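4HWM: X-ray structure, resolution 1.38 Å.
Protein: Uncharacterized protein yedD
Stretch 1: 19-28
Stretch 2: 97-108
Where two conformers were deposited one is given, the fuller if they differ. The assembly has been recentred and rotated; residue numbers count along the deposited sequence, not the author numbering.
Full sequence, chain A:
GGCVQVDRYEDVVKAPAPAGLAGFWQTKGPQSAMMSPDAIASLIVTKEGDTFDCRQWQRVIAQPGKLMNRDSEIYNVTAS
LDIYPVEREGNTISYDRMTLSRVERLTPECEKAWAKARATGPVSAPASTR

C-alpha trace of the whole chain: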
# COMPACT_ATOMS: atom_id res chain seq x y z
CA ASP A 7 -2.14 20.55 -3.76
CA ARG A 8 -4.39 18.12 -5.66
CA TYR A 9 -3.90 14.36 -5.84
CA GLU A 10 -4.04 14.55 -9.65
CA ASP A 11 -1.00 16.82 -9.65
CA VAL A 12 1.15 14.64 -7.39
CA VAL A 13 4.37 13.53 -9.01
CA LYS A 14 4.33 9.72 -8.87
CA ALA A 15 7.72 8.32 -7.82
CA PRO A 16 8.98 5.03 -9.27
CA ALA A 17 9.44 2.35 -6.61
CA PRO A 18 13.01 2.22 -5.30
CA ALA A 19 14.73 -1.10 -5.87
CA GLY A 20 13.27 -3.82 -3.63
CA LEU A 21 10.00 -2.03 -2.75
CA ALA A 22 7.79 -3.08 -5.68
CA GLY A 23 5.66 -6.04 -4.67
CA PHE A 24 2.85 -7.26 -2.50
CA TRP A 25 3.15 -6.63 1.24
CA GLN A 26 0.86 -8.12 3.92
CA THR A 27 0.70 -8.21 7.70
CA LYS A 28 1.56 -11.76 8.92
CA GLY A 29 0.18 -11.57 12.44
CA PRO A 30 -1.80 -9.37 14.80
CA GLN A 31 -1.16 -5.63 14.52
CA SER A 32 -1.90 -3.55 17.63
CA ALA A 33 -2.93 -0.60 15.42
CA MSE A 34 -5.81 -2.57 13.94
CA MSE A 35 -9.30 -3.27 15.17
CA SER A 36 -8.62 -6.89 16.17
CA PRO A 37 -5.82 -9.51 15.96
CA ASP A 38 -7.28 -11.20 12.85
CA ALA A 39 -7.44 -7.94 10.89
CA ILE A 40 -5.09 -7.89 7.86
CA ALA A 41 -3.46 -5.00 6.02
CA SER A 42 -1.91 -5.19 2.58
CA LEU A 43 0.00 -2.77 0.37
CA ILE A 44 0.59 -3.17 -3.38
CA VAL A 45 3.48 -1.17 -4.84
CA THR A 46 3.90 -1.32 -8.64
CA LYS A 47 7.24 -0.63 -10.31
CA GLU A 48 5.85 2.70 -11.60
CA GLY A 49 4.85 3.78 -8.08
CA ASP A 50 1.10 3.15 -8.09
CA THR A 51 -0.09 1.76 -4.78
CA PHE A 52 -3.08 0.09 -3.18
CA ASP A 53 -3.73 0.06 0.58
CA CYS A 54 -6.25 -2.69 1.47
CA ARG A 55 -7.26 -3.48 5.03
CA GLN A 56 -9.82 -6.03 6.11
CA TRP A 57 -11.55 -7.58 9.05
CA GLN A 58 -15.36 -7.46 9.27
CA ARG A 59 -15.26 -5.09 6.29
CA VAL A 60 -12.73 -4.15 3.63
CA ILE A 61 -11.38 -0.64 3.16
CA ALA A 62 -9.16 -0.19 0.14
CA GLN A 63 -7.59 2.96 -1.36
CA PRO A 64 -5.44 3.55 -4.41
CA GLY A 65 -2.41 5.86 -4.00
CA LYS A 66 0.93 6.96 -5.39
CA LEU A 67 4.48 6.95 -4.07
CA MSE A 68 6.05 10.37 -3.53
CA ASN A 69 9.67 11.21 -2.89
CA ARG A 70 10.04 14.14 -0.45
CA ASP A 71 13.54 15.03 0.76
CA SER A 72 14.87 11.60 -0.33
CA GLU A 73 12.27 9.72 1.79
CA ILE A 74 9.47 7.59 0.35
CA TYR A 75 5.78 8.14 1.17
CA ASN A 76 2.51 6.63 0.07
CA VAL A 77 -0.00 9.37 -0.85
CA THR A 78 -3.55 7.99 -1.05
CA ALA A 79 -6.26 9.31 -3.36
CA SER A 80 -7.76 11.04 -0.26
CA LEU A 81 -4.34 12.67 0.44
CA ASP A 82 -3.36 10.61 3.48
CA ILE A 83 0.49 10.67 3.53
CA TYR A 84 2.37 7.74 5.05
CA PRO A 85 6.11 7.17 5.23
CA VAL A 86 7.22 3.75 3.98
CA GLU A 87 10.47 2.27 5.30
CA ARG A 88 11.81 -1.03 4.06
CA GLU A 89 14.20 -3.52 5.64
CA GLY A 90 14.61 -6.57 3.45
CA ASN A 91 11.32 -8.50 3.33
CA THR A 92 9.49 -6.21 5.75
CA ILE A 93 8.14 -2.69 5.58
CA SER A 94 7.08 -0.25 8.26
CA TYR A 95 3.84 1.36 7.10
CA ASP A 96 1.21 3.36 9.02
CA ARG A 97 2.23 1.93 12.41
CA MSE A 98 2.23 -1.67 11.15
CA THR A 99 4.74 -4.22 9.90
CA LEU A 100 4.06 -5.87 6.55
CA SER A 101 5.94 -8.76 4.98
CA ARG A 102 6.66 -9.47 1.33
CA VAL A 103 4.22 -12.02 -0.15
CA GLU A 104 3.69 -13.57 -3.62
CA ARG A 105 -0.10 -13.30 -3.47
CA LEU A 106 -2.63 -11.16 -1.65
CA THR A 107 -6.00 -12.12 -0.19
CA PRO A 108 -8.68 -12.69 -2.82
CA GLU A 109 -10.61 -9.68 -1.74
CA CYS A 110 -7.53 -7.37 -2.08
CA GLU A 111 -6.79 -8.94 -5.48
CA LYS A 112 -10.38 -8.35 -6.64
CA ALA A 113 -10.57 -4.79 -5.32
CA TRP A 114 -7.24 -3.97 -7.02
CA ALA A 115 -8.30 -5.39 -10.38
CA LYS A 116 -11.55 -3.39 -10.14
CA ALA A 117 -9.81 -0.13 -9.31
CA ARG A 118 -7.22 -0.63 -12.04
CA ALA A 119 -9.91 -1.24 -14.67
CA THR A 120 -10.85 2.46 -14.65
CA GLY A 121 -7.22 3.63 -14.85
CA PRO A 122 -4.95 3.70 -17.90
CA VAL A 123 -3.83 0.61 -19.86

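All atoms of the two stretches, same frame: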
# COMPACT_ATOMS: atom_id res chain seq x y z
N ALA A 19 14.41 0.30 -5.76
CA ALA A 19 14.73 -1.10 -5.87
C ALA A 19 14.37 -1.85 -4.58
O ALA A 19 14.76 -1.45 -3.48
CB ALA A 19 16.22 -1.29 -6.18
N GLY A 20 13.64 -2.95 -4.74
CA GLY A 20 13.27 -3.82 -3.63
C GLY A 20 11.89 -3.55 -3.04
O GLY A 20 11.44 -4.37 -2.30
N LEU A 21 11.27 -2.41 -3.36
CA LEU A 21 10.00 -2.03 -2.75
C LEU A 21 8.80 -2.53 -3.55
O LEU A 21 7.78 -2.87 -2.96
CB LEU A 21 9.89 -0.53 -2.53
CG LEU A 21 8.63 -0.05 -1.79
CD1 LEU A 21 8.53 -0.68 -0.37
CD2 LEU A 21 8.55 1.49 -1.77
N ALA A 22 8.91 -2.62 -4.87
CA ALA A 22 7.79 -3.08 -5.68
C ALA A 22 7.42 -4.49 -5.27
O ALA A 22 8.28 -5.36 -5.09
CB ALA A 22 8.13 -3.00 -7.18
N GLY A 23 6.13 -4.73 -5.10
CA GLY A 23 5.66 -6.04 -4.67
C GLY A 23 4.32 -5.97 -3.98
O GLY A 23 3.64 -4.96 -4.00
N PHE A 24 3.97 -7.11 -3.42
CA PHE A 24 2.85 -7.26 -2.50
C PHE A 24 3.39 -7.38 -1.08
O PHE A 24 4.32 -8.14 -0.83
CB PHE A 24 2.06 -8.53 -2.79
CG PHE A 24 1.46 -8.62 -4.17
CD1 PHE A 24 0.78 -7.57 -4.72
CD2 PHE A 24 1.54 -9.79 -4.89
CE1 PHE A 24 0.19 -7.69 -5.97
CE2 PHE A 24 0.98 -9.92 -6.14
CZ PHE A 24 0.29 -8.86 -6.68
N TRP A 25 2.76 -6.65 -0.16
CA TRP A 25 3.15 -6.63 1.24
C TRP A 25 1.91 -6.91 2.07
O TRP A 25 0.86 -6.35 1.78
CB TRP A 25 3.72 -5.24 1.55
CG TRP A 25 4.91 -4.92 0.72
CD1 TRP A 25 4.93 -4.30 -0.50
CD2 TRP A 25 6.26 -5.23 1.04
NE1 TRP A 25 6.22 -4.22 -0.96
CE2 TRP A 25 7.06 -4.77 -0.03
CE3 TRP A 25 6.89 -5.84 2.13
CZ2 TRP A 25 8.43 -4.92 -0.05
CZ3 TRP A 25 8.29 -5.95 2.11
CH2 TRP A 25 9.02 -5.51 1.02
N GLN A 26 2.02 -7.74 3.10
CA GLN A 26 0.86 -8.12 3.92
C GLN A 26 1.30 -8.35 5.35
O GLN A 26 2.36 -8.90 5.61
CB GLN A 26 0.18 -9.40 3.38
CG GLN A 26 -1.13 -9.75 4.09
CD GLN A 26 -1.96 -10.78 3.35
OE1 GLN A 26 -2.83 -10.43 2.56
NE2 GLN A 26 -1.70 -12.05 3.61
N THR A 27 0.46 -7.93 6.29
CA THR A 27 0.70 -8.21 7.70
C THR A 27 0.60 -9.74 7.92
O THR A 27 -0.28 -10.40 7.38
CB THR A 27 -0.32 -7.46 8.59
OG1 THR A 27 -1.65 -7.82 8.20
CG2 THR A 27 -0.13 -5.95 8.52
N LYS A 28 1.51 -10.30 8.71
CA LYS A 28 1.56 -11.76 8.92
C LYS A 28 1.05 -12.21 10.29
O LYS A 28 1.01 -13.41 10.57
CB LYS A 28 2.99 -12.27 8.68
CG LYS A 28 3.27 -12.56 7.21
N ARG A 97 2.20 2.50 11.06
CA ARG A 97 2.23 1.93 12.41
C ARG A 97 2.05 0.40 12.44
O ARG A 97 1.81 -0.19 13.49
CB ARG A 97 1.21 2.66 13.33
CG ARG A 97 1.43 4.19 13.34
CD ARG A 97 0.50 5.00 14.26
NE ARG A 97 -0.86 5.02 13.73
CZ ARG A 97 -1.86 4.22 14.14
NH1 ARG A 97 -1.69 3.34 15.12
NH2 ARG A 97 -3.04 4.31 13.57
N MSE A 98 2.29 -0.23 11.30
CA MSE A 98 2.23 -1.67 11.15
C MSE A 98 3.49 -2.21 10.50
O MSE A 98 4.29 -1.44 9.97
CB MSE A 98 1.06 -2.06 10.26
CG MSE A 98 -0.29 -1.53 10.74
SE MSE A 98 -1.75 -1.90 9.58
CE MSE A 98 -1.25 -0.68 8.14
N THR A 99 3.64 -3.51 10.58
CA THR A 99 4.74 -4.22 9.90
C THR A 99 4.13 -5.17 8.90
O THR A 99 3.30 -6.00 9.25
CB THR A 99 5.59 -5.01 10.90
OG1 THR A 99 6.17 -4.10 11.85
CG2 THR A 99 6.74 -5.76 10.19
N LEU A 100 4.55 -5.02 7.64
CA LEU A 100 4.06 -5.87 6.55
C LEU A 100 5.23 -6.64 5.95
O LEU A 100 6.32 -6.11 5.84
CB LEU A 100 3.38 -5.06 5.46
CG LEU A 100 2.01 -4.43 5.78
CD1 LEU A 100 2.07 -3.39 6.86
CD2 LEU A 100 1.34 -3.90 4.53
N SER A 101 4.96 -7.87 5.55
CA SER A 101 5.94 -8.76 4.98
C SER A 101 5.71 -8.98 3.50
O SER A 101 4.58 -9.00 3.02
CB SER A 101 5.86 -10.11 5.69
OG SER A 101 6.17 -9.94 7.07
N ARG A 102 6.79 -9.18 2.75
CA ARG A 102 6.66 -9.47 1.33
C ARG A 102 5.96 -10.81 1.10
O ARG A 102 6.29 -11.80 1.74
CB ARG A 102 8.04 -9.44 0.68
CG ARG A 102 8.00 -9.34 -0.82
CD ARG A 102 9.43 -9.64 -1.38
NE ARG A 102 10.50 -8.76 -0.89
CZ ARG A 102 10.84 -7.57 -1.41
NH1 ARG A 102 10.21 -7.07 -2.47
NH2 ARG A 102 11.84 -6.88 -0.88
N VAL A 103 4.98 -10.82 0.20
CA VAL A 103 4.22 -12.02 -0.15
C VAL A 103 4.07 -12.14 -1.68
O VAL A 103 4.24 -11.15 -2.39
CB VAL A 103 2.83 -12.06 0.53
CG1 VAL A 103 2.99 -12.12 2.06
CG2 VAL A 103 1.96 -10.87 0.11
N GLU A 104 3.82 -13.35 -2.18
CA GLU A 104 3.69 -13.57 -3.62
C GLU A 104 2.26 -13.35 -4.09
O GLU A 104 2.05 -13.10 -5.27
CB GLU A 104 4.16 -14.98 -4.04
CG GLU A 104 4.45 -15.12 -5.55
CD GLU A 104 4.70 -16.53 -5.98
OE1 GLU A 104 4.42 -17.45 -5.19
OE2 GLU A 104 5.16 -16.74 -7.13
N ARG A 105 1.31 -13.45 -3.15
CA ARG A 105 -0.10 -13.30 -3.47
C ARG A 105 -0.87 -12.63 -2.33
O ARG A 105 -0.62 -12.85 -1.14
CB ARG A 105 -0.70 -14.67 -3.85
CG ARG A 105 -1.91 -14.54 -4.73
CD ARG A 105 -2.68 -15.86 -4.85
NE ARG A 105 -3.96 -15.62 -5.48
CZ ARG A 105 -4.88 -16.55 -5.73
NH1 ARG A 105 -4.65 -17.82 -5.40
NH2 ARG A 105 -6.02 -16.20 -6.31
N LEU A 106 -1.82 -11.78 -2.72
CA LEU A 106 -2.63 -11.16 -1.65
C LEU A 106 -3.90 -11.93 -1.44
O LEU A 106 -4.16 -12.94 -2.11
CB LEU A 106 -2.91 -9.67 -1.86
CG LEU A 106 -1.67 -8.80 -1.67
CD1 LEU A 106 -2.06 -7.39 -1.97
CD2 LEU A 106 -1.08 -8.93 -0.26
N THR A 107 -4.67 -11.51 -0.43
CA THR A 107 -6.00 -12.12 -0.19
C THR A 107 -6.87 -11.93 -1.42
O THR A 107 -6.68 -10.99 -2.18
CB THR A 107 -6.78 -11.50 0.98
OG1 THR A 107 -7.00 -10.10 0.76
CG2 THR A 107 -6.00 -11.68 2.27
N PRO A 108 -7.82 -12.85 -1.66
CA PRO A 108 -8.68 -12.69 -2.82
C PRO A 108 -9.42 -11.37 -2.84
O PRO A 108 -9.63 -10.80 -3.91
CB PRO A 108 -9.64 -13.87 -2.70
CG PRO A 108 -8.82 -14.88 -2.07
CD PRO A 108 -8.04 -14.15 -1.01
O HOH W 1 8.40 -8.16 -4.34
O HOH W 2 5.72 -9.41 -3.97
O HOH W 3 -2.14 -13.79 1.32
O HOH W 4 3.86 -8.72 9.30

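Two antiparallel strands, far apart in sequence, pair through a short backbone ladder, with side chains packed on both faces and waters bridging at its ends. Gln26 and Ser101 form the hydrogen-bonded pair closed by two direct bonds: Gln26 N donates to Ser101 O (2.9 Å) and Ser101 N to Gln26 O (2.8 Å). Val103 N donates to Phe24 O at 2.9 Å, in a nearly straight bond (169°), but the return link runs through a water that accepts from Phe24 N and donates to Val103 O, so the ladder opens here. A second water likewise joins Lys28 N to Thr99 O beyond the other end. Trp25 and Arg102, the intervening non-hydrogen-bonded pair, bring their CA atoms to 4.5 Å and share one face of the sheet. Arg102 CB lies over the six-membered ring of Trp25, 4.1 Å from its centroid, and the side chain runs on past the rim of the indole, where Trp25 CH2 lies over one face of the guanidinium. This course carries Arg102 NH1 and NH2 to Gly20 O (3.0 and 2.9 Å), a forked hydrogen bond that ties down the loop before the strand. Trp25 NE1 anchors the same loop through Leu21 O (2.9 Å). On the opposite face, Phe24 CB packs against Val103 CG2 (3.7 Å) and Leu106 CG (3.9 Å).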